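Local coordinates for protein isomerase/lactonizing enzyme (Agrobacterium tumefaciens, PDB 1RVK) that is of unknown function but, as a magnesium-binding enolase-superfamily member, probably abstracts a proton from the carbon next to a substrate carboxylate to form an enolate intermediate, at residues 169-174 / 327-332; 188-193 / 203-208; 217-222 / 229-234. All coordinates share one frame; numbering follows the deposited sequence.

Contact 1. Residues 169-174 / 327-332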
loop_
_atom_site.group_PDB
_atom_site.type_symbol
_atom_site.label_atom_id
_atom_site.label_comp_id
_atom_site.label_asym_id
_atom_site.label_seq_id
_atom_site.Cartn_x
_atom_site.Cartn_y
_atom_site.Cartn_z
ATOM N N LYS A 169 -0.183 3.568 -13.279
ATOM C CA LYS A 169 -1.453 3.984 -12.694
ATOM C C LYS A 169 -1.415 5.465 -12.352
ATOM O O LYS A 169 -0.483 5.944 -11.707
ATOM C CB LYS A 169 -1.782 3.194 -11.422
ATOM C CG LYS A 169 -3.196 3.495 -10.906
ATOM C CD LYS A 169 -3.617 2.585 -9.756
ATOM C CE LYS A 169 -2.995 3.007 -8.431
ATOM N NZ LYS A 169 -3.333 2.040 -7.342
ATOM N N LEU A 170 -2.431 6.196 -12.790
ATOM C CA LEU A 170 -2.486 7.616 -12.489
ATOM C C LEU A 170 -3.367 7.885 -11.285
ATOM O O LEU A 170 -4.416 7.262 -11.131
ATOM C CB LEU A 170 -3.083 8.412 -13.654
ATOM C CG LEU A 170 -2.517 8.417 -15.071
ATOM C CD1 LEU A 170 -3.268 9.478 -15.865
ATOM C CD2 LEU A 170 -1.032 8.733 -15.060
ATOM N N HIS A 171 -2.917 8.787 -10.419
ATOM C CA HIS A 171 -3.727 9.250 -9.298
ATOM C C HIS A 171 -3.914 10.669 -9.823
ATOM O O HIS A 171 -2.926 11.373 -10.037
ATOM C CB HIS A 171 -2.955 9.296 -7.970
ATOM C CG HIS A 171 -2.814 7.966 -7.296
ATOM N ND1 HIS A 171 -1.797 7.084 -7.591
ATOM C CD2 HIS A 171 -3.561 7.369 -6.334
ATOM C CE1 HIS A 171 -1.921 6.002 -6.840
ATOM N NE2 HIS A 171 -2.983 6.150 -6.068
ATOM N N THR A 172 -5.151 11.088 -10.068
ATOM C CA THR A 172 -5.368 12.423 -10.605
ATOM C C THR A 172 -5.547 13.521 -9.556
ATOM O O THR A 172 -5.256 13.309 -8.379
ATOM C CB THR A 172 -6.531 12.412 -11.623
ATOM O OG1 THR A 172 -7.599 11.586 -11.136
ATOM C CG2 THR A 172 -6.044 11.848 -12.954
ATOM N N TRP A 173 -6.009 14.693 -9.981
ATOM C CA TRP A 173 -6.162 15.840 -9.081
ATOM C C TRP A 173 -7.268 15.753 -8.036
ATOM O O TRP A 173 -8.406 15.387 -8.336
ATOM C CB TRP A 173 -6.353 17.112 -9.904
ATOM C CG TRP A 173 -5.207 17.403 -10.821
ATOM C CD1 TRP A 173 -4.064 18.095 -10.521
ATOM C CD2 TRP A 173 -5.090 17.008 -12.192
ATOM N NE1 TRP A 173 -3.245 18.156 -11.624
ATOM C CE2 TRP A 173 -3.848 17.496 -12.663
ATOM C CE3 TRP A 173 -5.913 16.288 -13.070
ATOM C CZ2 TRP A 173 -3.409 17.286 -13.974
ATOM C CZ3 TRP A 173 -5.475 16.080 -14.378
ATOM C CH2 TRP A 173 -4.232 16.579 -14.815
HETATM N N MSE A 174 -6.921 16.127 -6.807
HETATM C CA MSE A 174 -7.860 16.096 -5.694
HETATM C C MSE A 174 -7.665 17.310 -4.791
HETATM O O MSE A 174 -6.562 17.850 -4.693
HETATM C CB MSE A 174 -7.641 14.822 -4.872
HETATM C CG MSE A 174 -7.697 13.536 -5.684
HETATM SE SE MSE A 174 -7.432 11.971 -4.580
HETATM C CE MSE A 174 -6.846 10.748 -5.949
ATOM N N TRP A 327 0.080 -7.354 -10.024
ATOM C CA TRP A 327 1.218 -6.481 -9.747
ATOM C C TRP A 327 1.606 -6.206 -8.309
ATOM O O TRP A 327 0.899 -6.534 -7.360
ATOM C CB TRP A 327 0.982 -5.080 -10.317
ATOM C CG TRP A 327 0.262 -4.950 -11.606
ATOM C CD1 TRP A 327 -1.092 -4.898 -11.794
ATOM C CD2 TRP A 327 0.856 -4.698 -12.876
ATOM N NE1 TRP A 327 -1.375 -4.611 -13.110
ATOM C CE2 TRP A 327 -0.195 -4.484 -13.796
ATOM C CE3 TRP A 327 2.180 -4.622 -13.329
ATOM C CZ2 TRP A 327 0.040 -4.200 -15.146
ATOM C CZ3 TRP A 327 2.412 -4.340 -14.668
ATOM C CH2 TRP A 327 1.347 -4.132 -15.561
ATOM N N TYR A 328 2.752 -5.540 -8.202
ATOM C CA TYR A 328 3.269 -5.024 -6.946
ATOM C C TYR A 328 3.158 -3.537 -7.275
ATOM O O TYR A 328 3.506 -3.121 -8.386
ATOM C CB TYR A 328 4.737 -5.388 -6.724
ATOM C CG TYR A 328 5.430 -4.485 -5.720
ATOM C CD1 TYR A 328 6.376 -3.547 -6.136
ATOM C CD2 TYR A 328 5.152 -4.577 -4.354
ATOM C CE1 TYR A 328 7.033 -2.728 -5.220
ATOM C CE2 TYR A 328 5.803 -3.759 -3.424
ATOM C CZ TYR A 328 6.746 -2.839 -3.868
ATOM O OH TYR A 328 7.424 -2.052 -2.965
ATOM N N GLU A 329 2.644 -2.749 -6.341
ATOM C CA GLU A 329 2.482 -1.315 -6.564
ATOM C C GLU A 329 3.745 -0.579 -6.144
ATOM O O GLU A 329 4.054 -0.500 -4.958
ATOM C CB GLU A 329 1.279 -0.796 -5.768
ATOM C CG GLU A 329 0.978 0.667 -6.011
ATOM C CD GLU A 329 -0.344 1.107 -5.419
ATOM O OE1 GLU A 329 -0.717 2.275 -5.648
ATOM O OE2 GLU A 329 -1.008 0.292 -4.734
ATOM N N ARG A 330 4.473 -0.042 -7.123
ATOM C CA ARG A 330 5.719 0.667 -6.844
ATOM C C ARG A 330 5.514 2.176 -6.941
ATOM O O ARG A 330 5.262 2.713 -8.020
ATOM C CB ARG A 330 6.803 0.210 -7.829
ATOM C CG ARG A 330 8.241 0.396 -7.337
ATOM C CD ARG A 330 9.204 -0.456 -8.171
ATOM N NE ARG A 330 10.553 -0.498 -7.606
ATOM C CZ ARG A 330 11.546 0.317 -7.951
ATOM N NH1 ARG A 330 11.359 1.251 -8.874
ATOM N NH2 ARG A 330 12.730 0.202 -7.361
ATOM N N GLY A 331 5.620 2.848 -5.801
ATOM C CA GLY A 331 5.433 4.287 -5.762
ATOM C C GLY A 331 5.157 4.746 -4.343
ATOM O O GLY A 331 5.438 4.006 -3.397
ATOM N N LEU A 332 4.579 5.934 -4.175
ATOM C CA LEU A 332 4.184 6.804 -5.282
ATOM C C LEU A 332 5.354 7.504 -5.968
ATOM O O LEU A 332 6.355 7.843 -5.331
ATOM C CB LEU A 332 3.172 7.838 -4.780
ATOM C CG LEU A 332 1.903 7.211 -4.195
ATOM C CD1 LEU A 332 0.979 8.292 -3.667
ATOM C CD2 LEU A 332 1.208 6.389 -5.267
#
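Lys169 and Glu329 make the charged part of this contact, a salt bridge with NZ of Lys169 3.1 Å from OE1 of Glu329. The ammonium comes from above the carboxylate, 60° out of its plane. Lys169 can reach it because its chain leaves the backbone extended and then bends at chi3, which turns NZ toward the neighbouring acid. Both ends have further partners. NZ also pairs with Glu232 and the hydroxyl of Tyr134, while the carboxylate of Glu329 is held by Ser136, Arg280 and the backbone N of Gly310, which probably offsets the cost of burying these charges.

The imidazole of His171 lies almost coplanar with that carboxylate, their planes 11° apart. OE1 of Glu329 sits at the ring edge, 4.1 Å from CE1 of His171, too far for a bond. The ring is tied instead through ND1 to the carbonyl of Ile137.

Apolar contact is limited to Leu332, whose CD2 meets CE1 of His171 at 3.5 Å, the two side chains crossing at about a right angle.

The strand axes stay 9.7 Å apart at 34°, since strand 130-137 runs between them in the sheet. Side chains that meet on the inner side of the barrel, over strand 130-137 and close to the magnesium, are consistent with the polar, metal-binding end of the barrel, where enolase-superfamily members have their active site.

Contact 2. Residues 188-193 / 203-208. With MG (magnesium ion), chain B.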
loop_
_atom_site.group_PDB
_atom_site.type_symbol
_atom_site.label_atom_id
_atom_site.label_comp_id
_atom_site.label_asym_id
_atom_site.label_seq_id
_atom_site.Cartn_x
_atom_site.Cartn_y
_atom_site.Cartn_z
ATOM N N LYS A 188 -8.608 13.979 -19.511
ATOM C CA LYS A 188 -7.581 14.524 -20.399
ATOM C C LYS A 188 -6.224 13.939 -20.034
ATOM O O LYS A 188 -5.400 13.666 -20.906
ATOM C CB LYS A 188 -7.498 16.048 -20.297
ATOM C CG LYS A 188 -8.638 16.804 -20.961
ATOM C CD LYS A 188 -8.267 18.275 -21.110
ATOM C CE LYS A 188 -9.482 19.151 -21.361
ATOM N NZ LYS A 188 -10.329 19.281 -20.137
ATOM N N ALA A 189 -5.985 13.763 -18.739
ATOM C CA ALA A 189 -4.723 13.194 -18.281
ATOM C C ALA A 189 -4.622 11.757 -18.771
ATOM O O ALA A 189 -3.586 11.334 -19.282
ATOM C CB ALA A 189 -4.646 13.232 -16.762
ATOM N N CYS A 190 -5.708 11.007 -18.615
ATOM C CA CYS A 190 -5.730 9.616 -19.049
ATOM C C CYS A 190 -5.479 9.501 -20.547
ATOM O O CYS A 190 -4.726 8.631 -21.000
ATOM C CB CYS A 190 -7.072 8.974 -18.693
ATOM S SG CYS A 190 -7.281 8.712 -16.911
ATOM N N ALA A 191 -6.111 10.383 -21.313
ATOM C CA ALA A 191 -5.957 10.382 -22.763
ATOM C C ALA A 191 -4.527 10.737 -23.157
ATOM O O ALA A 191 -3.965 10.149 -24.083
ATOM C CB ALA A 191 -6.931 11.370 -23.391
ATOM N N ALA A 192 -3.951 11.714 -22.463
ATOM C CA ALA A 192 -2.583 12.143 -22.735
ATOM C C ALA A 192 -1.605 10.996 -22.503
ATOM O O ALA A 192 -0.671 10.796 -23.284
ATOM C CB ALA A 192 -2.222 13.327 -21.847
ATOM N N VAL A 193 -1.815 10.238 -21.430
ATOM C CA VAL A 193 -0.931 9.116 -21.134
ATOM C C VAL A 193 -1.076 8.005 -22.174
ATOM O O VAL A 193 -0.080 7.453 -22.640
ATOM C CB VAL A 193 -1.203 8.539 -19.727
ATOM C CG1 VAL A 193 -0.410 7.246 -19.533
ATOM C CG2 VAL A 193 -0.799 9.559 -18.664
ATOM N N LEU A 203 -2.724 0.503 -18.449
ATOM C CA LEU A 203 -3.025 1.750 -17.750
ATOM C C LEU A 203 -4.196 1.653 -16.793
ATOM O O LEU A 203 -5.191 0.981 -17.069
ATOM C CB LEU A 203 -3.315 2.859 -18.764
ATOM C CG LEU A 203 -2.186 3.206 -19.734
ATOM C CD1 LEU A 203 -2.642 4.299 -20.703
ATOM C CD2 LEU A 203 -0.983 3.672 -18.941
HETATM N N MSE A 204 -4.077 2.350 -15.667
HETATM C CA MSE A 204 -5.130 2.363 -14.671
HETATM C C MSE A 204 -5.274 3.742 -14.054
HETATM O O MSE A 204 -4.365 4.572 -14.142
HETATM C CB MSE A 204 -4.851 1.303 -13.611
HETATM C CG MSE A 204 -4.868 -0.093 -14.219
HETATM SE SE MSE A 204 -3.101 -0.712 -14.630
HETATM C CE MSE A 204 -2.881 -1.099 -12.789
ATOM N N ILE A 205 -6.427 3.991 -13.444
ATOM C CA ILE A 205 -6.695 5.289 -12.843
ATOM C C ILE A 205 -7.330 5.170 -11.470
ATOM O O ILE A 205 -8.265 4.397 -11.267
ATOM C CB ILE A 205 -7.623 6.143 -13.760
ATOM C CG1 ILE A 205 -8.050 7.429 -13.047
ATOM C CG2 ILE A 205 -8.848 5.338 -14.163
ATOM C CD1 ILE A 205 -6.958 8.449 -12.908
ATOM N N ASP A 206 -6.790 5.945 -10.535
ATOM C CA ASP A 206 -7.271 6.005 -9.160
ATOM C C ASP A 206 -7.566 7.491 -8.974
ATOM O O ASP A 206 -6.707 8.261 -8.549
ATOM C CB ASP A 206 -6.167 5.534 -8.214
ATOM C CG ASP A 206 -6.626 5.419 -6.774
ATOM O OD1 ASP A 206 -5.798 5.016 -5.947
ATOM O OD2 ASP A 206 -7.791 5.729 -6.459
ATOM N N ALA A 207 -8.784 7.888 -9.324
ATOM C CA ALA A 207 -9.188 9.287 -9.246
ATOM C C ALA A 207 -9.755 9.694 -7.895
ATOM O O ALA A 207 -9.778 8.903 -6.957
ATOM C CB ALA A 207 -10.205 9.582 -10.343
ATOM N N PHE A 208 -10.188 10.949 -7.807
ATOM C CA PHE A 208 -10.797 11.507 -6.596
ATOM C C PHE A 208 -11.688 10.430 -5.957
ATOM O O PHE A 208 -12.621 9.933 -6.581
ATOM C CB PHE A 208 -11.604 12.744 -6.999
ATOM C CG PHE A 208 -12.363 13.378 -5.879
ATOM C CD1 PHE A 208 -13.755 13.347 -5.872
ATOM C CD2 PHE A 208 -11.699 14.046 -4.855
ATOM C CE1 PHE A 208 -14.475 13.980 -4.858
ATOM C CE2 PHE A 208 -12.410 14.678 -3.838
ATOM C CZ PHE A 208 -13.799 14.646 -3.841
HETATM MG MG MG B . -5.759 3.619 -4.377
HETATM O O HOH W 1 -7.916 4.134 -4.116
HETATM O O HOH W 2 -5.159 5.077 -2.718
HETATM O O HOH W 3 -3.519 3.522 -4.857
#
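Cys190 and Val193, one helical turn apart, sit over Ile205 and Leu203 of a strand, with CA of Cys190 7.6 Å from CA of Ile205 and CA of Val193 8.4 Å from CA of Leu203. Helix 183-197 thus packs on the outer face of strand 202-206, to which it leads within a beta-alpha-beta unit.

At the first pair the sulfur does the touching. SG of Cys190 is 4.0 Å from CD1 of Ile205, and CB and CG1 of the same side chain are scarcely farther. This nearly even contact arises because Ile205 is folded at chi2 (72°), which swings CD1 back instead of sending it straight out. The sulfur therefore rests alongside the whole CB-CG1-CD1 arm. Phe228 also touches Cys190.

The second pair is a meeting of branches. CG1 of Val193 lies 3.7 Å from CD2 of Leu203 and 3.9 Å from CD1 of Leu203, so the valine methyl is received by both arms of the leucine fork. Leu170 of the preceding strand and Tyr153 and Ala157 of helix 150-163 add to the surroundings of Val193.

Asp206 is the next residue after Ile205 and belongs to the barrel interior. It binds the magnesium ion through one oxygen, OD1 at 2.1 Å, while OD2 accepts a hydrogen bond of 2.8 Å from metal-bound water 1. Glu232 and Glu258 complete the protein ligands.

No hydrogen bond crosses between helix and strand. The chemistry implies a division of labour: sulfur and hydrocarbon groups seat the helix on the outside, while the residue next to Ile205 offers its carboxylate to the cation within.

Contact 3. Residues 217-222 / 229-234. With MG (magnesium ion), chain B.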
loop_
_atom_site.group_PDB
_atom_site.type_symbol
_atom_site.label_atom_id
_atom_site.label_comp_id
_atom_site.label_asym_id
_atom_site.label_seq_id
_atom_site.Cartn_x
_atom_site.Cartn_y
_atom_site.Cartn_z
ATOM N N LEU A 217 -19.693 7.722 -13.213
ATOM C CA LEU A 217 -20.180 7.079 -14.431
ATOM C C LEU A 217 -19.584 7.793 -15.649
ATOM O O LEU A 217 -19.174 7.155 -16.619
ATOM C CB LEU A 217 -21.713 7.140 -14.496
ATOM C CG LEU A 217 -22.358 6.551 -15.758
ATOM C CD1 LEU A 217 -22.111 5.048 -15.800
ATOM C CD2 LEU A 217 -23.855 6.836 -15.768
ATOM N N ALA A 218 -19.534 9.119 -15.585
ATOM C CA ALA A 218 -18.980 9.916 -16.675
ATOM C C ALA A 218 -17.490 9.622 -16.822
ATOM O O ALA A 218 -16.965 9.525 -17.934
ATOM C CB ALA A 218 -19.198 11.395 -16.403
ATOM N N LEU A 219 -16.805 9.488 -15.693
ATOM C CA LEU A 219 -15.380 9.191 -15.712
ATOM C C LEU A 219 -15.157 7.799 -16.311
ATOM O O LEU A 219 -14.357 7.627 -17.232
ATOM C CB LEU A 219 -14.818 9.262 -14.286
ATOM C CG LEU A 219 -13.325 9.009 -14.038
ATOM C CD1 LEU A 219 -13.018 7.539 -14.184
ATOM C CD2 LEU A 219 -12.484 9.834 -14.998
ATOM N N GLY A 220 -15.875 6.811 -15.791
ATOM C CA GLY A 220 -15.730 5.453 -16.286
ATOM C C GLY A 220 -16.038 5.312 -17.765
ATOM O O GLY A 220 -15.343 4.595 -18.485
ATOM N N ARG A 221 -17.085 5.991 -18.219
ATOM C CA ARG A 221 -17.473 5.937 -19.622
ATOM C C ARG A 221 -16.378 6.498 -20.520
ATOM O O ARG A 221 -16.142 5.993 -21.618
ATOM C CB ARG A 221 -18.771 6.716 -19.844
ATOM C CG ARG A 221 -20.000 6.017 -19.300
ATOM C CD ARG A 221 -21.273 6.764 -19.664
ATOM N NE ARG A 221 -22.463 5.958 -19.403
ATOM C CZ ARG A 221 -22.756 4.829 -20.041
ATOM N NH1 ARG A 221 -21.946 4.366 -20.985
ATOM N NH2 ARG A 221 -23.857 4.157 -19.733
ATOM N N GLY A 222 -15.715 7.547 -20.048
ATOM C CA GLY A 222 -14.648 8.152 -20.824
ATOM C C GLY A 222 -13.441 7.241 -20.915
ATOM O O GLY A 222 -12.705 7.269 -21.899
ATOM N N ASP A 229 -7.182 -0.676 -17.902
ATOM C CA ASP A 229 -7.346 -1.960 -17.223
ATOM C C ASP A 229 -8.324 -1.921 -16.058
ATOM O O ASP A 229 -9.030 -2.895 -15.808
ATOM C CB ASP A 229 -5.994 -2.463 -16.716
ATOM C CG ASP A 229 -5.208 -3.198 -17.780
ATOM O OD1 ASP A 229 -5.466 -2.975 -18.982
ATOM O OD2 ASP A 229 -4.321 -3.996 -17.405
ATOM N N TRP A 230 -8.346 -0.818 -15.323
ATOM C CA TRP A 230 -9.278 -0.711 -14.213
ATOM C C TRP A 230 -9.458 0.710 -13.712
ATOM O O TRP A 230 -8.638 1.591 -13.978
ATOM C CB TRP A 230 -8.863 -1.640 -13.046
ATOM C CG TRP A 230 -7.741 -1.170 -12.115
ATOM C CD1 TRP A 230 -7.652 0.033 -11.463
ATOM C CD2 TRP A 230 -6.627 -1.952 -11.651
ATOM N NE1 TRP A 230 -6.560 0.044 -10.624
ATOM C CE2 TRP A 230 -5.915 -1.161 -10.720
ATOM C CE3 TRP A 230 -6.166 -3.247 -11.930
ATOM C CZ2 TRP A 230 -4.765 -1.623 -10.065
ATOM C CZ3 TRP A 230 -5.019 -3.707 -11.277
ATOM C CH2 TRP A 230 -4.335 -2.894 -10.357
ATOM N N ILE A 231 -10.566 0.923 -13.016
ATOM C CA ILE A 231 -10.877 2.211 -12.424
ATOM C C ILE A 231 -10.866 1.883 -10.937
ATOM O O ILE A 231 -11.474 0.903 -10.504
ATOM C CB ILE A 231 -12.261 2.741 -12.898
ATOM C CG1 ILE A 231 -12.543 4.099 -12.249
ATOM C CG2 ILE A 231 -13.353 1.727 -12.598
ATOM C CD1 ILE A 231 -13.819 4.760 -12.739
ATOM N N GLU A 232 -10.147 2.686 -10.166
ATOM C CA GLU A 232 -9.990 2.441 -8.739
ATOM C C GLU A 232 -10.582 3.502 -7.813
ATOM O O GLU A 232 -10.307 4.689 -7.956
ATOM C CB GLU A 232 -8.494 2.286 -8.455
ATOM C CG GLU A 232 -8.111 1.924 -7.028
ATOM C CD GLU A 232 -6.615 1.739 -6.900
ATOM O OE1 GLU A 232 -5.983 1.280 -7.874
ATOM O OE2 GLU A 232 -6.065 2.040 -5.831
ATOM N N GLU A 233 -11.393 3.043 -6.862
ATOM C CA GLU A 233 -12.022 3.892 -5.847
ATOM C C GLU A 233 -12.464 5.273 -6.333
ATOM O O GLU A 233 -11.981 6.294 -5.853
ATOM C CB GLU A 233 -11.059 4.036 -4.655
ATOM C CG GLU A 233 -11.669 4.655 -3.401
ATOM C CD GLU A 233 -10.762 4.550 -2.176
ATOM O OE1 GLU A 233 -11.207 4.957 -1.082
ATOM O OE2 GLU A 233 -9.611 4.069 -2.298
ATOM N N PRO A 234 -13.406 5.325 -7.286
ATOM C CA PRO A 234 -13.838 6.645 -7.754
ATOM C C PRO A 234 -14.965 7.233 -6.905
ATOM O O PRO A 234 -15.355 8.383 -7.099
ATOM C CB PRO A 234 -14.281 6.364 -9.184
ATOM C CG PRO A 234 -14.922 5.016 -9.046
ATOM C CD PRO A 234 -13.946 4.256 -8.147
HETATM MG MG MG B . -5.759 3.619 -4.377
HETATM O O HOH W 1 -7.916 4.134 -4.116
HETATM O O HOH W 2 -5.159 5.077 -2.718
HETATM O O HOH W 3 -3.519 3.522 -4.857
#
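Ile231 and Leu219 bring together the helix and the second strand of a beta-alpha-beta unit, in which strand 202-206, helix 213-224 and strand 230-232 follow one another round the barrel of the enolase C-terminal domain.

Ile231 has the most surface buried here. Its CG1 stands opposite the backbone N (chi1 -180°) and chi2 is also extended, so the long arm reaches straight out from the strand and presents CD1 to the helix. Ile252 packs against the same side chain from a loop.

Leu219 meets this arm with one branch. The two side chains slide past each other in opposite directions, and CD1 of Leu219 comes to 3.2 Å from CD1 of Ile231. That is tighter than usual for two methyl groups, and the exact spacing is doubtful. A looser approach, 4.0 Å from CD1 of Leu219 to CG1 of Ile231, extends the contact along the arm. Val183, Asp186 and Leu187 of helix 183-197 touch Leu219 too, so it also joins adjacent helices of the outer layer.

Gly220 contributes backbone alone: its CA lies 4.1 Å from CD1 of Ile231. The isoleucine methyl rests on the Gly220 backbone, and the CA atoms of Gly220 and Ile231 are 7.0 Å apart.

Beyond Ile231 the strand supplies a ligand to magnesium: the extended chain of Glu232 places OE2 2.2 Å from the metal. Its other oxygen, OE1, has a salt bridge to Lys169 and also accepts a bond from nearby Trp230, whose NE1 lies 3.1 Å from Glu232 OE1 and meets its anti lone pair. That bond is bent, with an angle of 140° at the hydrogen, because Glu232 OE1 stands 24° out of the indole plane of Trp230.

How the contacts relate
The three contacts illustrate how one barrel couples its outer packing to the metal site at the C-terminal ends of its strands. Contacts 2 and 3 are successive helix-on-strand packings, their centres 9 Å apart, and their neighbouring parallel strands are joined by backbone bonds such as Ile205 O to Glu232 N at 2.8 Å. Each contributes a magnesium ligand, and the three metal-bound waters are common to both. Contact 1 lines the inner side of the barrel and encloses the other two along the chain. It reaches contact 3 through a salt bridge of 2.8 Å from Lys169 NZ to Glu232 OE1, and contact 2 where His171 NE2 packs 3.0 Å from Asp206 OD1.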